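PDB 3QV2: 5-cytosine DNA methyltransferase from Entamoeba histolytica, which probably transfers a methyl group from S-adenosyl-L-methionine to carbon 5 of cytosine in tRNA or DNA, as a member of the DNMT2-type methyltransferases. Local coordinates for residues 207-211 and 271-276; 222-227 and 248-254. All coordinates share one frame; numbering follows the deposited sequence.

Contact 1 of 2, residues 207-211 and 271-276; sequences SYSIP and LRYFTP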
ATOM      1  N   SER A 207      13.551 -22.953   5.385  1.00 40.15           N
ATOM      2  CA  SER A 207      12.906 -22.983   4.077  1.00 40.14           C
ATOM      3  C   SER A 207      12.836 -21.592   3.458  1.00 37.43           C
ATOM      4  O   SER A 207      12.329 -21.421   2.350  1.00 35.61           O
ATOM      5  CB  SER A 207      11.500 -23.580   4.181  1.00 42.89           C
ATOM      6  OG  SER A 207      10.653 -22.753   4.963  1.00 44.49           O
ATOM      7  N   TYR A 208      13.346 -20.601   4.182  1.00 34.09           N
ATOM      8  CA  TYR A 208      13.324 -19.220   3.712  1.00 32.19           C
ATOM      9  C   TYR A 208      14.691 -18.748   3.224  1.00 32.59           C
ATOM     10  O   TYR A 208      14.797 -17.727   2.544  1.00 32.61           O
ATOM     11  CB  TYR A 208      12.802 -18.282   4.805  1.00 31.54           C
ATOM     12  CG  TYR A 208      11.299 -18.319   4.988  1.00 28.72           C
ATOM     13  CD1 TYR A 208      10.722 -19.017   6.040  1.00 27.05           C
ATOM     14  CD2 TYR A 208      10.457 -17.654   4.104  1.00 26.78           C
ATOM     15  CE1 TYR A 208       9.349 -19.052   6.209  1.00 27.92           C
ATOM     16  CE2 TYR A 208       9.084 -17.684   4.263  1.00 28.38           C
ATOM     17  CZ  TYR A 208       8.535 -18.383   5.318  1.00 29.76           C
ATOM     18  OH  TYR A 208       7.168 -18.412   5.476  1.00 36.15           O
ATOM     19  N   SER A 209      15.733 -19.496   3.571  1.00 29.56           N
ATOM     20  CA  SER A 209      17.089 -19.152   3.158  1.00 28.87           C
ATOM     21  C   SER A 209      17.281 -19.347   1.657  1.00 23.23           C
ATOM     22  O   SER A 209      16.707 -20.258   1.060  1.00 22.46           O
ATOM     23  CB  SER A 209      18.119 -19.971   3.941  1.00 35.53           C
ATOM     24  OG  SER A 209      17.873 -21.361   3.815  1.00 39.33           O
ATOM     25  N   ILE A 210      18.090 -18.482   1.054  1.00 18.43           N
ATOM     26  CA  ILE A 210      18.351 -18.548  -0.379  1.00 20.08           C
ATOM     27  C   ILE A 210      19.113 -19.821  -0.728  1.00 19.85           C
ATOM     28  O   ILE A 210      20.169 -20.091  -0.155  1.00 24.44           O
ATOM     29  CB  ILE A 210      19.183 -17.340  -0.853  1.00 17.03           C
ATOM     30  CG1 ILE A 210      18.782 -16.073  -0.092  1.00 19.68           C
ATOM     31  CG2 ILE A 210      19.030 -17.142  -2.353  1.00 17.53           C
ATOM     32  CD1 ILE A 210      17.377 -15.599  -0.384  1.00 19.44           C
ATOM     33  N   PRO A 211      18.577 -20.611  -1.670  1.00 20.89           N
ATOM     34  CA  PRO A 211      19.252 -21.822  -2.147  1.00 23.06           C
ATOM     35  C   PRO A 211      20.648 -21.504  -2.683  1.00 22.92           C
ATOM     36  O   PRO A 211      20.841 -20.469  -3.322  1.00 21.90           O
ATOM     37  CB  PRO A 211      18.341 -22.303  -3.282  1.00 23.51           C
ATOM     38  CG  PRO A 211      16.994 -21.748  -2.944  1.00 22.69           C
ATOM     39  CD  PRO A 211      17.270 -20.411  -2.320  1.00 21.86           C
ATOM     40  N   LEU A 271      22.067 -16.174   4.176  1.00 37.33           N
ATOM     41  CA  LEU A 271      21.097 -15.285   3.548  1.00 31.52           C
ATOM     42  C   LEU A 271      19.720 -15.934   3.461  1.00 32.64           C
ATOM     43  O   LEU A 271      19.606 -17.133   3.210  1.00 32.58           O
ATOM     44  CB  LEU A 271      21.572 -14.877   2.152  1.00 28.20           C
ATOM     45  CG  LEU A 271      22.937 -14.191   2.080  1.00 25.34           C
ATOM     46  CD1 LEU A 271      23.291 -13.844   0.643  1.00 22.47           C
ATOM     47  CD2 LEU A 271      22.962 -12.951   2.962  1.00 21.95           C
ATOM     48  N   ARG A 272      18.676 -15.137   3.672  1.00 24.57           N
ATOM     49  CA  ARG A 272      17.304 -15.622   3.567  1.00 23.62           C
ATOM     50  C   ARG A 272      16.373 -14.502   3.133  1.00 21.54           C
ATOM     51  O   ARG A 272      16.674 -13.324   3.324  1.00 18.75           O
ATOM     52  CB  ARG A 272      16.825 -16.188   4.906  1.00 23.42           C
ATOM     53  CG  ARG A 272      16.647 -15.145   5.999  1.00 22.47           C
ATOM     54  CD  ARG A 272      15.920 -15.722   7.205  1.00 22.69           C
ATOM     55  NE  ARG A 272      15.870 -14.777   8.317  1.00 27.77           N
ATOM     56  CZ  ARG A 272      14.883 -13.910   8.523  1.00 28.54           C
ATOM     57  NH1 ARG A 272      13.853 -13.864   7.689  1.00 27.48           N
ATOM     58  NH2 ARG A 272      14.925 -13.090   9.563  1.00 27.86           N
ATOM     59  N   TYR A 273      15.239 -14.870   2.544  1.00 22.06           N
ATOM     60  CA  TYR A 273      14.202 -13.896   2.247  1.00 23.20           C
ATOM     61  C   TYR A 273      13.540 -13.483   3.549  1.00 24.53           C
ATOM     62  O   TYR A 273      13.533 -14.242   4.519  1.00 24.03           O
ATOM     63  CB  TYR A 273      13.136 -14.487   1.321  1.00 25.22           C
ATOM     64  CG  TYR A 273      13.661 -15.036   0.014  1.00 24.84           C
ATOM     65  CD1 TYR A 273      14.046 -14.188  -1.015  1.00 21.81           C
ATOM     66  CD2 TYR A 273      13.749 -16.405  -0.197  1.00 26.78           C
ATOM     67  CE1 TYR A 273      14.518 -14.690  -2.215  1.00 22.62           C
ATOM     68  CE2 TYR A 273      14.218 -16.917  -1.389  1.00 26.67           C
ATOM     69  CZ  TYR A 273      14.602 -16.056  -2.395  1.00 25.56           C
ATOM     70  OH  TYR A 273      15.069 -16.568  -3.582  1.00 24.48           O
ATOM     71  N   PHE A 274      12.990 -12.276   3.577  1.00 26.54           N
ATOM     72  CA  PHE A 274      12.133 -11.879   4.682  1.00 21.93           C
ATOM     73  C   PHE A 274      10.840 -12.677   4.585  1.00 19.33           C
ATOM     74  O   PHE A 274      10.341 -12.928   3.488  1.00 18.72           O
ATOM     75  CB  PHE A 274      11.835 -10.381   4.629  1.00 20.60           C
ATOM     76  CG  PHE A 274      13.021  -9.511   4.943  1.00 23.11           C
ATOM     77  CD1 PHE A 274      13.387  -9.267   6.257  1.00 22.44           C
ATOM     78  CD2 PHE A 274      13.762  -8.926   3.929  1.00 23.78           C
ATOM     79  CE1 PHE A 274      14.473  -8.464   6.555  1.00 20.87           C
ATOM     80  CE2 PHE A 274      14.849  -8.120   4.219  1.00 19.93           C
ATOM     81  CZ  PHE A 274      15.205  -7.889   5.535  1.00 19.95           C
ATOM     82  N   THR A 275      10.302 -13.087   5.728  1.00 19.98           N
ATOM     83  CA  THR A 275       9.059 -13.851   5.747  1.00 23.92           C
ATOM     84  C   THR A 275       7.870 -12.934   5.490  1.00 23.57           C
ATOM     85  O   THR A 275       7.977 -11.719   5.647  1.00 22.77           O
ATOM     86  CB  THR A 275       8.855 -14.557   7.097  1.00 25.52           C
ATOM     87  OG1 THR A 275       8.516 -13.587   8.097  1.00 24.66           O
ATOM     88  CG2 THR A 275      10.116 -15.298   7.509  1.00 23.56           C
ATOM     89  N   PRO A 276       6.729 -13.514   5.088  1.00 24.35           N
ATOM     90  CA  PRO A 276       5.517 -12.714   4.886  1.00 24.46           C
ATOM     91  C   PRO A 276       5.184 -11.898   6.132  1.00 29.55           C
ATOM     92  O   PRO A 276       4.817 -10.726   6.034  1.00 31.50           O
ATOM     93  CB  PRO A 276       4.440 -13.774   4.651  1.00 22.80           C
ATOM     94  CG  PRO A 276       5.177 -14.940   4.090  1.00 25.12           C
ATOM     95  CD  PRO A 276       6.522 -14.935   4.759  1.00 24.06           C
TER

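Contact 2 of 2, residues 222-227 and 248-254; sequences FDIVGK and SIYCPIE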
ATOM      1  N   PHE A 222      21.201  -9.459  -5.775  1.00 24.04           N
ATOM      2  CA  PHE A 222      20.410  -9.175  -4.584  1.00 24.08           C
ATOM      3  C   PHE A 222      20.847  -7.882  -3.907  1.00 24.87           C
ATOM      4  O   PHE A 222      22.033  -7.560  -3.869  1.00 24.94           O
ATOM      5  CB  PHE A 222      20.528 -10.319  -3.574  1.00 22.66           C
ATOM      6  CG  PHE A 222      19.657 -11.502  -3.885  1.00 22.13           C
ATOM      7  CD1 PHE A 222      18.282 -11.425  -3.734  1.00 22.90           C
ATOM      8  CD2 PHE A 222      20.213 -12.700  -4.301  1.00 22.55           C
ATOM      9  CE1 PHE A 222      17.476 -12.514  -4.009  1.00 23.53           C
ATOM     10  CE2 PHE A 222      19.414 -13.793  -4.577  1.00 22.50           C
ATOM     11  CZ  PHE A 222      18.044 -13.699  -4.431  1.00 24.27           C
ATOM     12  N   ASP A 223      19.879  -7.142  -3.376  1.00 22.79           N
ATOM     13  CA  ASP A 223      20.183  -6.062  -2.449  1.00 22.42           C
ATOM     14  C   ASP A 223      20.156  -6.661  -1.050  1.00 24.73           C
ATOM     15  O   ASP A 223      19.106  -7.085  -0.569  1.00 30.48           O
ATOM     16  CB  ASP A 223      19.163  -4.931  -2.567  1.00 26.43           C
ATOM     17  CG  ASP A 223      19.454  -3.786  -1.616  1.00 26.97           C
ATOM     18  OD1 ASP A 223      20.138  -2.826  -2.031  1.00 32.28           O
ATOM     19  OD2 ASP A 223      19.007  -3.851  -0.452  1.00 21.50           O
ATOM     20  N   ILE A 224      21.315  -6.710  -0.403  1.00 23.15           N
ATOM     21  CA  ILE A 224      21.440  -7.400   0.877  1.00 24.77           C
ATOM     22  C   ILE A 224      21.593  -6.430   2.045  1.00 27.22           C
ATOM     23  O   ILE A 224      22.331  -5.447   1.957  1.00 29.98           O
ATOM     24  CB  ILE A 224      22.626  -8.382   0.869  1.00 21.69           C
ATOM     25  CG1 ILE A 224      22.563  -9.281  -0.368  1.00 19.22           C
ATOM     26  CG2 ILE A 224      22.638  -9.217   2.139  1.00 24.62           C
ATOM     27  CD1 ILE A 224      23.687 -10.290  -0.446  1.00 18.11           C
ATOM     28  N   VAL A 225      20.894  -6.718   3.138  1.00 25.21           N
ATOM     29  CA  VAL A 225      20.935  -5.872   4.324  1.00 25.74           C
ATOM     30  C   VAL A 225      21.120  -6.683   5.604  1.00 25.95           C
ATOM     31  O   VAL A 225      20.749  -7.855   5.673  1.00 23.71           O
ATOM     32  CB  VAL A 225      19.648  -5.035   4.458  1.00 23.90           C
ATOM     33  CG1 VAL A 225      19.518  -4.071   3.291  1.00 24.41           C
ATOM     34  CG2 VAL A 225      18.432  -5.942   4.546  1.00 19.93           C
ATOM     35  N   GLY A 226      21.703  -6.045   6.613  1.00 28.88           N
ATOM     36  CA  GLY A 226      21.852  -6.642   7.927  1.00 28.05           C
ATOM     37  C   GLY A 226      20.907  -5.980   8.910  1.00 30.12           C
ATOM     38  O   GLY A 226      20.249  -4.996   8.578  1.00 32.08           O
ATOM     39  N   LYS A 227      20.842  -6.512  10.126  1.00 30.45           N
ATOM     40  CA  LYS A 227      19.893  -6.025  11.121  1.00 32.86           C
ATOM     41  C   LYS A 227      20.062  -4.543  11.445  1.00 32.84           C
ATOM     42  O   LYS A 227      19.167  -3.927  12.026  1.00 33.53           O
ATOM     43  CB  LYS A 227      19.985  -6.856  12.403  1.00 37.11           C
ATOM     44  CG  LYS A 227      21.346  -6.816  13.077  1.00 39.05           C
ATOM     45  CD  LYS A 227      21.389  -7.751  14.273  1.00 42.06           C
ATOM     46  CE  LYS A 227      21.094  -9.185  13.860  1.00 46.85           C
ATOM     47  NZ  LYS A 227      21.154 -10.124  15.016  1.00 49.27           N
ATOM     48  N   SER A 248      14.680  -6.550  -0.811  1.00 21.72           N
ATOM     49  CA  SER A 248      15.978  -6.943  -0.279  1.00 23.83           C
ATOM     50  C   SER A 248      15.894  -8.303   0.404  1.00 23.60           C
ATOM     51  O   SER A 248      14.804  -8.792   0.700  1.00 21.56           O
ATOM     52  CB  SER A 248      16.481  -5.901   0.723  1.00 24.36           C
ATOM     53  OG  SER A 248      16.532  -4.607   0.149  1.00 25.06           O
ATOM     54  N   ILE A 249      17.051  -8.914   0.642  1.00 22.91           N
ATOM     55  CA  ILE A 249      17.131 -10.116   1.467  1.00 19.51           C
ATOM     56  C   ILE A 249      18.009  -9.835   2.683  1.00 21.13           C
ATOM     57  O   ILE A 249      18.730  -8.839   2.716  1.00 21.72           O
ATOM     58  CB  ILE A 249      17.674 -11.329   0.690  1.00 18.76           C
ATOM     59  CG1 ILE A 249      19.059 -11.025   0.112  1.00 19.17           C
ATOM     60  CG2 ILE A 249      16.703 -11.732  -0.411  1.00 14.64           C
ATOM     61  CD1 ILE A 249      19.693 -12.210  -0.584  1.00 19.08           C
ATOM     62  N   TYR A 250      17.952 -10.717   3.675  1.00 21.78           N
ATOM     63  CA  TYR A 250      18.568 -10.440   4.968  1.00 20.21           C
ATOM     64  C   TYR A 250      19.772 -11.320   5.296  1.00 21.42           C
ATOM     65  O   TYR A 250      19.760 -12.529   5.062  1.00 20.26           O
ATOM     66  CB  TYR A 250      17.520 -10.548   6.080  1.00 18.82           C
ATOM     67  CG  TYR A 250      18.077 -10.428   7.481  1.00 19.76           C
ATOM     68  CD1 TYR A 250      18.671  -9.251   7.915  1.00 21.02           C
ATOM     69  CD2 TYR A 250      17.990 -11.486   8.375  1.00 21.19           C
ATOM     70  CE1 TYR A 250      19.176  -9.136   9.198  1.00 25.06           C
ATOM     71  CE2 TYR A 250      18.489 -11.381   9.660  1.00 23.05           C
ATOM     72  CZ  TYR A 250      19.082 -10.203  10.065  1.00 28.58           C
ATOM     73  OH  TYR A 250      19.582 -10.091  11.342  1.00 36.33           O
ATOM     74  N   CYS A 251      20.810 -10.691   5.844  1.00 22.41           N
ATOM     75  CA  CYS A 251      21.983 -11.401   6.340  1.00 26.22           C
ATOM     76  C   CYS A 251      22.035 -11.291   7.860  1.00 26.60           C
ATOM     77  O   CYS A 251      22.201 -10.199   8.401  1.00 27.38           O
ATOM     78  CB  CYS A 251      23.261 -10.822   5.727  1.00 28.82           C
ATOM     79  SG  CYS A 251      24.788 -11.636   6.262  1.00 45.56           S
ATOM     80  N   PRO A 252      21.892 -12.430   8.550  1.00 27.78           N
ATOM     81  CA  PRO A 252      21.825 -12.485  10.012  1.00 32.50           C
ATOM     82  C   PRO A 252      23.209 -12.544  10.649  1.00 37.96           C
ATOM     83  O   PRO A 252      23.320 -12.554  11.875  1.00 40.58           O
ATOM     84  CB  PRO A 252      21.075 -13.800  10.278  1.00 32.88           C
ATOM     85  CG  PRO A 252      20.929 -14.490   8.916  1.00 31.76           C
ATOM     86  CD  PRO A 252      21.820 -13.774   7.961  1.00 29.69           C
ATOM     87  N   ILE A 253      24.248 -12.584   9.823  1.00 40.08           N
ATOM     88  CA  ILE A 253      25.615 -12.690  10.320  1.00 42.02           C
ATOM     89  C   ILE A 253      26.255 -11.324  10.561  1.00 44.44           C
ATOM     90  O   ILE A 253      27.074 -11.166  11.467  1.00 44.01           O
ATOM     91  CB  ILE A 253      26.499 -13.534   9.371  1.00 45.51           C
ATOM     92  CG1 ILE A 253      26.568 -14.984   9.855  1.00 46.03           C
ATOM     93  CG2 ILE A 253      27.900 -12.950   9.278  1.00 46.43           C
ATOM     94  CD1 ILE A 253      25.217 -15.664   9.967  1.00 44.98           C
ATOM     95  N   GLU A 254      25.873 -10.334   9.761  1.00 47.44           N
ATOM     96  CA  GLU A 254      26.478  -9.010   9.864  1.00 50.18           C
ATOM     97  C   GLU A 254      25.456  -7.915  10.142  1.00 47.34           C
ATOM     98  O   GLU A 254      24.452  -7.806   9.437  1.00 49.12           O
ATOM     99  CB  GLU A 254      27.249  -8.675   8.586  1.00 56.30           C
ATOM    100  CG  GLU A 254      28.416  -9.600   8.303  1.00 60.80           C
ATOM    101  CD  GLU A 254      29.075  -9.315   6.969  1.00 64.95           C
ATOM    102  OE1 GLU A 254      28.398  -8.772   6.070  1.00 64.12           O
ATOM    103  OE2 GLU A 254      30.273  -9.634   6.819  1.00 68.41           O
TER
HETATM  104  O   HOH W   1      22.369  -9.169  10.797  1.00 30.39           O
HETATM  105  O   HOH W   2      20.780 -12.573  13.538  1.00 40.86           O

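Contact 1 of 2, residues 207-211 and 271-276
Two knobs, the end of Ile210 and the methyl of Thr275, press onto two tyrosine rings, one knob coming from each segment. CD1 of Ile210 stands over the centre of the Tyr273 ring, 3.4 Å from the ring centroid and only 7° off its normal, a close CH-pi contact. Behind it, CG1 of Ile210 lies 3.8 Å from CB of Leu271. The second fit runs the other way: CG2 of Thr275 lies over the centre of one face of the Tyr208 ring, 3.9 Å from its centroid, again a CH-pi contact. With chi1 of Thr275 at 72°, OG1 is tucked between backbone N and carbonyl carbon, where it hydrogen-bonds Asp201 and, as N-cap, a backbone N at the start of helix 276-282, and CG2 is turned to the ring. CD of Pro276 comes in obliquely, 3.6 Å from Tyr208 OH. The backbones meet between these two fits in a single beta bridge of Ser209 with Arg272. Here, in the small second lobe characteristic of C5-methyltransferases, Tyr273 N gives a hydrogen bond to Tyr208 O (2.9 Å), and Ile210 N one to Leu271 O (3.0 Å). The chains come so close at the bridge that CB of Arg272 rests 3.5 Å from CA of Ser209. The rest of the Arg272 chain runs out straight to a salt bridge with Glu278; NH1 also reaches Tyr273 O.

Contact 2 of 2, residues 222-227 and 248-254
Phe222 offers a face of its ring to Ile249, whose CD1 sits 3.7 Å from the ring centroid, displaced toward the CG side of the rim. Ile249 gets there because CG1 stands between its backbone N and carbonyl carbon (chi1 58°), while CG2 meets the ring at CD1 and CE1. Asp223 comes next and holds the other segment twice. Its O accepts Ile249 N, and its OD2 takes the hydroxyl hydrogen of Ser248 OG at 2.7 Å, from above the carboxylate plane; OG is itself the acceptor for Cys233 N, so the serine hydroxyl relays between a backbone amide and the acid. Ile224 then lies beside Ile249, CG1 to CG1 at 3.9 Å, and sets CG2 against CB of Cys251 on the same face of the sheet. Ile224 and Ile249 belong to a two-stranded parallel sheet, separate from the large mixed sheet of the Rossmann-like domain, in which they pair with each other and Val225 with Tyr250. Val225 supplies two of the three backbone bonds: its N binds Ile249 O, and its O receives Cys251 N at 2.8 Å. The CA of Gly226 approaches Glu254 O to 3.2 Å in a CA-H...O contact, and its carbonyl carbon lies in plane at the edge of the Tyr250 ring. Lys227 closes the segment by folding round the end of that ring. A bend at chi3 (59°) brings CE to 3.1 Å from Tyr250 OH and carries NZ on to a water that donates to Pro252 O. Another water is gripped at four points: it accepts from Lys227 N, donates to the carbonyls of Cys251 and Glu254, and is 3.0 Å from Tyr250 OH.

Overall arrangement
From the N terminus, the chain first completes the large mixed sheet, which carries much of the S-adenosyl-L-homocysteine pocket, then leaves strand 172-178 for the smaller lobe. Residues 207-211 precede helix 212-218, after which 222-227 begins contact 2; 20 residues without helix or strand lead to 248-254, closing the inner loop. The outer loop closes at 271-276, so contact 2 nests entirely within contact 1. The two also touch: Arg272 O probably accepts a hydrogen bond from Tyr250 N at 2.9 Å, and Leu271 packs on Cys251. Helix 276-282 follows; the side chain of Pro276 packs against helix 298-306 and lies about 13 Å from the bound S-adenosyl-L-homocysteine.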